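FAD:protein FMN transferase (Pseudomonas stutzeri ATCC 14405 = CCUG 16156, PDB 5MGY) is a flavinyl transferase that matures the NosR protein, probably by magnesium-dependent transfer of FMN from FAD to a threonine of the target protein. Local coordinates at residues E63-L68 with L151-N156; F98-E103 with F155-A160. All coordinates share one frame; numbering follows the deposited sequence.

After two strands and helix 35-53 the chain reaches helix 61-67, whose end, with L68 just beyond, forms 63-68 of contact 1; it then passes helix 78-93 to the loop 98-103 of contact 2. Contact 1 closes a loop of 82 intervening residues when the chain returns at 151-156; contact 2 closes one of 51 at 155-160. The first begins earlier, the second ends later, so the loops cross, sharing F155 and N156. Their centres lie about 10 Å apart, and a probable hydrogen bond from D154 N to L100 O joins them. Together they tie helix 61-67 and the loop before helix 103-108 to the run of chain that carries magnesium ligand S157 and leads into helix 159-173.

Contact 1 (E63-L68 with L151-N156); sequences ERFNAL and LQLDFN
N66, on the last turn of helix 61-67, holds the extended loop before helix 159-173 through a pair of side-chain-to-backbone hydrogen bonds: its carboxamide pairs with both the N-H and the C=O of L153. The evidence is two bonds in opposite senses. L153 N donates to N66 OD1 over 2.8 Å, nearly straight at 161°, arriving from above the carbonyl plane of the amide. N66 ND2 returns a bond to L153 O at 3.1 Å; this one lies in the plane of the peptide carbonyl, on a lone pair. One planar amide thus closes a two-bond ring on the N-H and C=O of a single residue. The first torsion of N66 puts CG beside the backbone N and anti to the carbonyl carbon (chi1 -70°), and the second brings OD1 almost into eclipse with CA (chi2 -5°).

ND2 has a second acceptor, E63 OE2 at 3.1 Å, one helical turn back and met from above the carboxylate plane. That bond helps set which end of the amide is nitrogen and limits its rotation. Next to these bonds, the F65 ring and the L153 side chain cross obliquely, with F65 CE2 3.8 Å from L153 CD1; L138 packs against both residues, so the apolar part of the contact continues into strand 138-141.

The helix end itself is gripped by K147, whose NZ bonds to F65 O, L68 O and L151 O and also makes a cation-pi contact with the F65 ring. This positive group would be expected to offset the negative end of the helix dipole. At the same helix end, the Q152 side chain, extended beyond CG, sends NE2 back to N66 O in a weak bond of 3.4 Å.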
# COMPACT_ATOMS: atom_id res chain seq x y z
N GLU A 63 7.77 -3.26 -16.87
CA GLU A 63 7.49 -4.36 -17.87
C GLU A 63 8.64 -4.68 -18.81
O GLU A 63 8.76 -5.83 -19.26
CB GLU A 63 6.23 -4.14 -18.70
CG GLU A 63 4.94 -4.51 -17.95
CD GLU A 63 4.73 -6.00 -17.68
OE1 GLU A 63 4.41 -6.72 -18.63
OE2 GLU A 63 4.82 -6.44 -16.51
N ARG A 64 9.46 -3.68 -19.10
CA ARG A 64 10.67 -3.92 -19.84
C ARG A 64 11.62 -4.84 -19.02
O ARG A 64 12.13 -5.82 -19.54
CB ARG A 64 11.32 -2.59 -20.18
CG ARG A 64 12.48 -2.69 -21.15
CD ARG A 64 13.12 -1.35 -21.41
NE ARG A 64 14.06 -0.97 -20.32
CZ ARG A 64 13.89 0.05 -19.48
NH1 ARG A 64 12.80 0.81 -19.58
NH2 ARG A 64 14.82 0.30 -18.55
N PHE A 65 11.81 -4.51 -17.73
CA PHE A 65 12.54 -5.38 -16.77
C PHE A 65 11.96 -6.79 -16.63
O PHE A 65 12.67 -7.79 -16.65
CB PHE A 65 12.60 -4.76 -15.39
CG PHE A 65 13.48 -5.49 -14.45
CD1 PHE A 65 14.86 -5.45 -14.62
CD2 PHE A 65 12.96 -6.26 -13.43
CE1 PHE A 65 15.69 -6.15 -13.80
CE2 PHE A 65 13.78 -6.96 -12.60
CZ PHE A 65 15.15 -6.91 -12.78
N ASN A 66 10.64 -6.87 -16.53
CA ASN A 66 9.98 -8.17 -16.39
C ASN A 66 10.13 -9.07 -17.58
O ASN A 66 10.11 -10.27 -17.43
CB ASN A 66 8.48 -8.02 -16.05
CG ASN A 66 8.24 -7.48 -14.67
OD1 ASN A 66 9.16 -7.28 -13.87
ND2 ASN A 66 7.00 -7.18 -14.41
N ALA A 67 10.27 -8.50 -18.78
CA ALA A 67 10.42 -9.34 -19.98
C ALA A 67 11.78 -10.02 -20.09
O ALA A 67 11.88 -11.04 -20.73
CB ALA A 67 10.12 -8.55 -21.20
N LEU A 68 12.80 -9.46 -19.44
CA LEU A 68 14.13 -9.96 -19.54
C LEU A 68 14.32 -11.35 -18.93
O LEU A 68 13.54 -11.79 -18.13
CB LEU A 68 15.08 -8.97 -18.89
CG LEU A 68 15.72 -7.81 -19.69
CD1 LEU A 68 15.03 -7.35 -20.96
CD2 LEU A 68 15.93 -6.62 -18.78
N LEU A 151 12.75 -13.10 -12.80
CA LEU A 151 11.83 -12.33 -11.93
C LEU A 151 10.83 -11.45 -12.66
O LEU A 151 11.15 -10.77 -13.64
CB LEU A 151 12.59 -11.41 -10.95
CG LEU A 151 13.46 -12.08 -9.86
CD1 LEU A 151 14.14 -11.04 -8.99
CD2 LEU A 151 12.66 -13.04 -9.00
N GLN A 152 9.63 -11.45 -12.13
CA GLN A 152 8.68 -10.45 -12.54
C GLN A 152 8.22 -9.65 -11.31
O GLN A 152 7.70 -10.22 -10.34
CB GLN A 152 7.57 -11.12 -13.29
CG GLN A 152 8.13 -11.93 -14.43
CD GLN A 152 7.04 -12.23 -15.45
OE1 GLN A 152 6.13 -13.03 -15.20
NE2 GLN A 152 7.11 -11.56 -16.61
N LEU A 153 8.47 -8.35 -11.36
CA LEU A 153 8.14 -7.45 -10.30
C LEU A 153 6.74 -6.92 -10.38
O LEU A 153 6.13 -6.90 -11.45
CB LEU A 153 9.11 -6.29 -10.30
CG LEU A 153 10.59 -6.71 -10.17
CD1 LEU A 153 11.49 -5.50 -9.96
CD2 LEU A 153 10.78 -7.72 -9.07
N ASP A 154 6.21 -6.57 -9.22
CA ASP A 154 4.89 -5.93 -9.05
C ASP A 154 4.98 -5.01 -7.82
O ASP A 154 5.35 -5.43 -6.72
CB ASP A 154 3.76 -6.96 -8.84
CG ASP A 154 2.36 -6.34 -8.92
OD1 ASP A 154 1.44 -6.84 -9.63
OD2 ASP A 154 2.18 -5.30 -8.28
N PHE A 155 4.60 -3.76 -8.00
CA PHE A 155 4.84 -2.78 -7.00
C PHE A 155 3.56 -2.38 -6.27
O PHE A 155 3.58 -1.44 -5.46
CB PHE A 155 5.53 -1.54 -7.67
CG PHE A 155 6.99 -1.76 -7.96
CD1 PHE A 155 7.93 -1.78 -6.93
CD2 PHE A 155 7.41 -1.98 -9.25
CE1 PHE A 155 9.26 -2.04 -7.20
CE2 PHE A 155 8.73 -2.23 -9.53
CZ PHE A 155 9.67 -2.27 -8.50
N ASN A 156 2.47 -3.09 -6.53
CA ASN A 156 1.12 -2.64 -6.11
C ASN A 156 0.99 -2.61 -4.61
O ASN A 156 0.29 -1.79 -4.10
CB ASN A 156 -0.02 -3.49 -6.71
CG ASN A 156 -0.73 -2.83 -7.90
OD1 ASN A 156 -0.86 -1.62 -8.01
ND2 ASN A 156 -1.26 -3.65 -8.75

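Contact 2 (F98-E103 with F155-A160); sequences FDLTLE and FNSIAA. With MG (magnesium ion), chain I.
F98 and L100 face F155, S157 and I158 in a buried, mainly apolar contact beside the magnesium site, where the loop before helix 103-108 meets the approach to helix 159-173. Two kinds of apolar meeting carry it. The F98 ring and the I158 side chain cross at about a right angle, with methyl CG2 of I158 3.7 Å from F98 CE1. L100 CD1 lies 3.9 Å from F155 CE1 and L100 CD2 4.0 Å from F155 CD1, the two side chains crossing obliquely. Helix 78-93 continues this core, L90 touching F98, and V80, L83 and V84 touching F155.

Polar bonds act within each segment. The bond from T101 N to D99 OD2 makes an Asx turn that curls the loop around L100; T101 OG1 adds a second donor from the same face of the carboxylate plane. In the other segment F155 O receives the N-H of I158 at 3.1 Å, so the chain is already turning before helix 159-173 begins.

The metal is bound through the backbone: S157 O lies 2.4 Å from the magnesium, and D271 OD2 and T275 OG1 are its other protein ligands. The S157 hydroxyl instead stands between its own backbone N and carbonyl carbon (chi1 63°), placing OG beside the CE1 and CZ atoms of F98 and 5.2 Å from the ion. Because the ligand is a main-chain oxygen, its direction is set by the backbone; F98 and L100 pack on the side chains of F155, S157 and I158, which is consistent with holding the backbone that presents S157 O.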
# COMPACT_ATOMS: atom_id res chain seq x y z
N PHE A 98 6.54 -9.68 3.04
CA PHE A 98 6.53 -8.69 1.97
C PHE A 98 7.46 -9.14 0.86
O PHE A 98 8.66 -9.31 1.10
CB PHE A 98 6.97 -7.29 2.47
CG PHE A 98 6.87 -6.23 1.41
CD1 PHE A 98 5.72 -5.48 1.26
CD2 PHE A 98 7.90 -6.05 0.50
CE1 PHE A 98 5.60 -4.54 0.25
CE2 PHE A 98 7.78 -5.13 -0.53
CZ PHE A 98 6.63 -4.36 -0.65
N ASP A 99 6.91 -9.25 -0.35
CA ASP A 99 7.66 -9.69 -1.53
C ASP A 99 7.14 -8.97 -2.81
O ASP A 99 5.98 -9.14 -3.27
CB ASP A 99 7.56 -11.24 -1.65
CG ASP A 99 8.78 -11.89 -2.35
OD1 ASP A 99 9.31 -12.90 -1.84
OD2 ASP A 99 9.26 -11.40 -3.38
N LEU A 100 8.04 -8.24 -3.45
CA LEU A 100 7.73 -7.67 -4.79
C LEU A 100 7.69 -8.65 -5.99
O LEU A 100 7.32 -8.23 -7.08
CB LEU A 100 8.75 -6.59 -5.12
CG LEU A 100 8.83 -5.48 -4.07
CD1 LEU A 100 10.01 -4.59 -4.30
CD2 LEU A 100 7.56 -4.63 -4.12
N THR A 101 8.05 -9.93 -5.79
CA THR A 101 8.36 -10.81 -6.87
C THR A 101 7.31 -11.85 -7.06
O THR A 101 7.60 -12.95 -7.53
CB THR A 101 9.74 -11.49 -6.66
OG1 THR A 101 9.71 -12.51 -5.68
CG2 THR A 101 10.74 -10.51 -6.23
N LEU A 102 6.06 -11.52 -6.79
CA LEU A 102 5.02 -12.53 -6.90
C LEU A 102 4.31 -12.55 -8.23
O LEU A 102 3.41 -13.38 -8.43
CB LEU A 102 4.00 -12.35 -5.77
CG LEU A 102 4.33 -12.98 -4.41
CD1 LEU A 102 5.81 -13.21 -4.14
CD2 LEU A 102 3.74 -12.08 -3.34
N GLU A 103 4.70 -11.69 -9.16
CA GLU A 103 3.91 -11.57 -10.39
C GLU A 103 3.65 -12.89 -11.13
O GLU A 103 2.56 -13.07 -11.65
CB GLU A 103 4.52 -10.50 -11.33
CG GLU A 103 3.78 -10.26 -12.65
CD GLU A 103 2.89 -9.01 -12.74
OE1 GLU A 103 2.23 -8.52 -11.78
OE2 GLU A 103 2.81 -8.54 -13.88
N PHE A 155 4.60 -3.76 -8.00
CA PHE A 155 4.84 -2.78 -7.00
C PHE A 155 3.56 -2.38 -6.27
O PHE A 155 3.58 -1.44 -5.46
CB PHE A 155 5.53 -1.54 -7.67
CG PHE A 155 6.99 -1.76 -7.96
CD1 PHE A 155 7.93 -1.78 -6.93
CD2 PHE A 155 7.41 -1.98 -9.25
CE1 PHE A 155 9.26 -2.04 -7.20
CE2 PHE A 155 8.73 -2.23 -9.53
CZ PHE A 155 9.67 -2.27 -8.50
N ASN A 156 2.47 -3.09 -6.53
CA ASN A 156 1.12 -2.64 -6.11
C ASN A 156 0.99 -2.61 -4.61
O ASN A 156 0.29 -1.79 -4.10
CB ASN A 156 -0.02 -3.49 -6.71
CG ASN A 156 -0.73 -2.83 -7.90
OD1 ASN A 156 -0.86 -1.62 -8.01
ND2 ASN A 156 -1.26 -3.65 -8.75
N SER A 157 1.73 -3.42 -3.89
CA SER A 157 1.59 -3.48 -2.44
C SER A 157 2.09 -2.20 -1.76
O SER A 157 1.59 -1.86 -0.65
CB SER A 157 2.28 -4.73 -1.88
OG SER A 157 3.65 -4.67 -2.15
N ILE A 158 3.03 -1.50 -2.43
CA ILE A 158 3.52 -0.13 -2.04
C ILE A 158 3.29 1.14 -2.91
O ILE A 158 3.55 2.27 -2.43
CB ILE A 158 5.01 -0.12 -1.64
CG1 ILE A 158 5.89 -0.75 -2.68
CG2 ILE A 158 5.17 -0.90 -0.40
CD1 ILE A 158 7.41 -0.62 -2.39
N ALA A 159 2.81 1.00 -4.15
CA ALA A 159 2.73 2.19 -5.08
C ALA A 159 1.85 3.34 -4.54
O ALA A 159 2.30 4.47 -4.48
CB ALA A 159 2.26 1.79 -6.45
N ALA A 160 0.62 3.04 -4.13
CA ALA A 160 -0.30 4.07 -3.65
C ALA A 160 0.28 4.85 -2.47
O ALA A 160 0.21 6.06 -2.41
CB ALA A 160 -1.64 3.46 -3.27
MG MG I . -0.63 -2.43 -0.10